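Local coordinates for thin, isoform D (PDB 6XG7), which probably acts as a RING-type, zinc-binding ubiquitin-protein transferase, whose NHL-repeat beta-propeller region, this chain, probably serves protein-protein interaction, at residues R29-L32 with F33-G36; V202-N206 with N207-Q211. All coordinates share one frame; numbering follows the deposited sequence. Where two conformers were deposited one is given.

Contact 1. Residues R29-L32 with F33-G36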
# COMPACT_ATOMS: atom_id res chain seq x y z
N ARG A 29 8.62 -17.95 4.08
CA ARG A 29 8.49 -18.69 2.82
C ARG A 29 7.11 -19.33 2.74
O ARG A 29 6.39 -19.17 1.75
CB ARG A 29 9.57 -19.78 2.72
CG ARG A 29 9.61 -20.52 1.37
CD ARG A 29 10.86 -21.39 1.23
N GLN A 30 6.73 -20.08 3.78
CA GLN A 30 5.49 -20.84 3.79
C GLN A 30 4.35 -19.96 4.29
O GLN A 30 4.46 -19.36 5.36
CB GLN A 30 5.68 -22.04 4.72
CG GLN A 30 4.39 -22.72 5.20
CD GLN A 30 3.70 -23.52 4.12
OE1 GLN A 30 2.73 -23.05 3.51
NE2 GLN A 30 4.19 -24.73 3.88
N GLN A 31 3.25 -19.89 3.54
CA GLN A 31 2.14 -19.09 4.03
C GLN A 31 1.53 -19.73 5.27
O GLN A 31 1.47 -20.96 5.41
CB GLN A 31 1.11 -18.75 2.94
CG GLN A 31 0.11 -19.82 2.61
CD GLN A 31 -0.70 -19.53 1.35
OE1 GLN A 31 -0.18 -19.03 0.34
NE2 GLN A 31 -1.97 -19.84 1.41
N LEU A 32 1.11 -18.87 6.19
CA LEU A 32 0.40 -19.31 7.38
C LEU A 32 -1.04 -19.64 7.01
O LEU A 32 -1.54 -20.71 7.34
CB LEU A 32 0.41 -18.20 8.42
CG LEU A 32 1.74 -17.82 9.06
CD1 LEU A 32 1.55 -16.56 9.89
CD2 LEU A 32 2.25 -18.95 9.93
N PHE A 33 -1.70 -18.71 6.32
CA PHE A 33 -3.07 -18.90 5.88
C PHE A 33 -3.34 -17.92 4.74
O PHE A 33 -2.52 -17.05 4.44
CB PHE A 33 -4.08 -18.74 7.03
CG PHE A 33 -4.09 -17.38 7.67
CD1 PHE A 33 -4.89 -16.36 7.18
CD2 PHE A 33 -3.34 -17.14 8.81
CE1 PHE A 33 -4.92 -15.11 7.81
CE2 PHE A 33 -3.35 -15.91 9.44
CZ PHE A 33 -4.15 -14.89 8.94
N GLN A 34 -4.50 -18.07 4.13
CA GLN A 34 -4.96 -17.12 3.13
C GLN A 34 -6.44 -16.87 3.34
O GLN A 34 -7.12 -17.59 4.08
CB GLN A 34 -4.71 -17.64 1.71
CG GLN A 34 -5.47 -18.90 1.33
CD GLN A 34 -5.20 -19.25 -0.11
OE1 GLN A 34 -4.05 -19.33 -0.52
NE2 GLN A 34 -6.24 -19.41 -0.89
N LEU A 35 -6.93 -15.82 2.70
CA LEU A 35 -8.35 -15.49 2.73
C LEU A 35 -8.73 -14.90 1.39
O LEU A 35 -7.89 -14.42 0.64
CB LEU A 35 -8.69 -14.52 3.87
CG LEU A 35 -7.88 -13.23 3.93
CD1 LEU A 35 -8.58 -12.11 4.65
CD2 LEU A 35 -6.55 -13.45 4.64
N GLY A 36 -10.03 -14.95 1.10
CA GLY A 36 -10.55 -14.41 -0.14
C GLY A 36 -11.14 -15.45 -1.08
O GLY A 36 -11.87 -16.34 -0.65

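Contact 2. Residues V202-N206 with N207-Q211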
# COMPACT_ATOMS: atom_id res chain seq x y z
N VAL A 202 8.64 5.19 -1.62
CA VAL A 202 7.72 5.21 -2.75
C VAL A 202 8.11 4.12 -3.75
O VAL A 202 9.27 4.04 -4.16
CB VAL A 202 7.73 6.59 -3.44
CG1 VAL A 202 6.77 6.58 -4.64
CG2 VAL A 202 7.39 7.69 -2.43
N SER A 203 7.14 3.30 -4.14
CA SER A 203 7.40 2.33 -5.22
C SER A 203 7.23 3.06 -6.55
O SER A 203 6.12 3.46 -6.93
CB SER A 203 6.53 1.08 -5.15
OG SER A 203 5.15 1.39 -5.23
N ASP A 204 8.34 3.24 -7.24
CA ASP A 204 8.42 4.01 -8.47
C ASP A 204 8.33 3.01 -9.61
O ASP A 204 9.32 2.61 -10.22
CB ASP A 204 9.73 4.79 -8.46
CG ASP A 204 9.86 5.73 -9.64
OD1 ASP A 204 8.86 5.90 -10.37
OD2 ASP A 204 10.97 6.29 -9.83
N SER A 205 7.09 2.57 -9.88
CA SER A 205 6.88 1.29 -10.57
C SER A 205 7.55 1.23 -11.93
O SER A 205 8.25 0.25 -12.23
CB SER A 205 5.39 1.01 -10.67
OG SER A 205 4.82 1.07 -9.37
N ASN A 206 7.35 2.23 -12.78
CA ASN A 206 7.85 2.13 -14.15
C ASN A 206 9.34 2.44 -14.24
O ASN A 206 9.91 2.28 -15.32
CB ASN A 206 7.04 3.00 -15.11
CG ASN A 206 5.78 2.32 -15.59
OD1 ASN A 206 5.35 1.30 -15.06
ND2 ASN A 206 5.18 2.87 -16.63
N ASN A 207 9.97 2.85 -13.14
CA ASN A 207 11.42 2.92 -13.05
C ASN A 207 12.02 1.73 -12.30
O ASN A 207 13.23 1.72 -12.05
CB ASN A 207 11.82 4.23 -12.40
CG ASN A 207 11.55 5.43 -13.27
OD1 ASN A 207 11.65 5.37 -14.50
ND2 ASN A 207 11.19 6.53 -12.63
N HIS A 208 11.21 0.74 -11.93
CA HIS A 208 11.70 -0.51 -11.36
C HIS A 208 12.58 -0.26 -10.13
O HIS A 208 13.60 -0.91 -9.93
CB HIS A 208 12.43 -1.34 -12.42
CG HIS A 208 11.64 -1.51 -13.66
ND1 HIS A 208 10.45 -2.20 -13.69
CD2 HIS A 208 11.86 -1.07 -14.92
CE1 HIS A 208 9.97 -2.18 -14.92
NE2 HIS A 208 10.80 -1.50 -15.69
N ARG A 209 12.15 0.66 -9.29
CA ARG A 209 12.95 1.04 -8.14
C ARG A 209 12.05 1.55 -7.03
O ARG A 209 10.89 1.92 -7.25
CB ARG A 209 14.00 2.09 -8.51
CG ARG A 209 13.39 3.44 -8.88
CD ARG A 209 14.38 4.42 -9.45
NE ARG A 209 13.71 5.68 -9.76
CZ ARG A 209 14.31 6.72 -10.30
NH1 ARG A 209 15.61 6.68 -10.56
NH2 ARG A 209 13.63 7.82 -10.56
N ILE A 210 12.60 1.56 -5.82
CA ILE A 210 12.02 2.27 -4.69
C ILE A 210 12.81 3.55 -4.50
O ILE A 210 14.05 3.55 -4.54
CB ILE A 210 12.03 1.40 -3.42
CG1 ILE A 210 10.70 0.63 -3.27
CG2 ILE A 210 12.13 2.25 -2.18
CD1 ILE A 210 10.33 -0.27 -4.39
N GLN A 211 12.11 4.66 -4.31
CA GLN A 211 12.76 5.93 -4.04
C GLN A 211 12.38 6.37 -2.64
O GLN A 211 11.21 6.30 -2.25
CB GLN A 211 12.40 7.00 -5.07
CG GLN A 211 13.14 6.82 -6.38
CD GLN A 211 13.39 8.14 -7.07
OE1 GLN A 211 12.47 8.76 -7.57
NE2 GLN A 211 14.64 8.58 -7.09

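Contact 1. Residues R29-L32 with F33-G36
Gln31 and Gln34, three residues apart on one continuous run, join their side-chain amides where the chain enters strand 33-36. The Gln34 side chain leaves the backbone with CG lodged between N and the carbonyl carbon (chi1 65°) and then runs extended. Gln34 CB lies 3.5 Å from Gln31 NE2; CG and CD, each 3.6 Å away, pass the same nitrogen, and OE1 at the end accepts the hydrogen bond from Gln31 NE2 at 2.9 Å. That bond is nearly straight at the hydrogen, 164°; the acceptor lies close to the Gln31 amide plane, while the donor is tilted 20° from the Gln34 carbonyl plane. Gln31 OE1 turns to other partners, the backbone N of Ser278 and Gln305 NE2, and Gln34 OE1 also takes a weak bond from Arg303. Separately from the amide pair, Leu32 CB approaches Phe33 CD2 at 3.9 Å, an apolar touch between neighbours. Leu32 and Phe33 together face Val306 of strand 303-306, which defines a classic beta bulge at the start of the edge strand. In this conformer the buried Gln31 amide, engaged at both OE1 and NE2, is probably hindered from turning, and its polarity is met on the strand side by Gln34.

Contact 2. Residues V202-N206 with N207-Q211
Asp204 OD2 accepts three donors from the residues that follow it. Asn207 ND2 reaches Asp204 OD2 at 2.8 Å on the syn side but tilted out of the carboxylate plane, in a bond of 172° at the hydrogen, with the carboxylate and amide planes almost perpendicular. Arg209 approaches side-on with two nitrogens: Arg209 NE lies 2.8 Å from Asp204 OD2, on the anti side and also out of the plane, and Arg209 NH2 3.2 Å from it, nearly in line with the C-O bond. The Arg209 chain, extended from CG to NE, runs alongside Asp204 in the same direction, which brings the guanidinium edge to the carboxylate. Gln211 CD lies above one guanidinium face, offset toward its rim. Asp204 OD1 accepts from the backbone N of Glu187, and Arg209 NH2 also bonds to Gly182 O. The backbone frame is the antiparallel hairpin of strands 199-204 and 209-214 within an NHL repeat of the propeller: Asp204 N donates to Arg209 O at 2.9 Å, and His208 and Arg209 both face Asp204, a G1 bulge. In the turn, His208 N bonds to Ser205 O at 3.0 Å. With an alanine in place of Asp204, the buried Arg209 charge would probably lose its carboxylate mate and Asn207 ND2 would keep only Gly180 O as acceptor. On the other sheet face, Ile210 CD1 packs against Ser203 CB at 4.1 Å.

The centres of contacts 1 and 2 lie 26 Å apart and their nearest atoms about 20 Å apart, so the two do not touch. They follow in series along the chain. Contact 1, partly buried, its centre about 18 Å from the centre of the chain, leads from the loop after helix 21-26 into strand 33-36, which pairs with strand 303-306 near the C-terminus; this joining of the two chain ends within one sheet is the ring closure expected of a beta-propeller. Contact 2 is buried and forms the turn of the hairpin of strands 199-204 and 209-214, which sits between strands 185-194 and 219-223 in a different sheet. One therefore belongs to the seam of the ring, the other to a blade's interior.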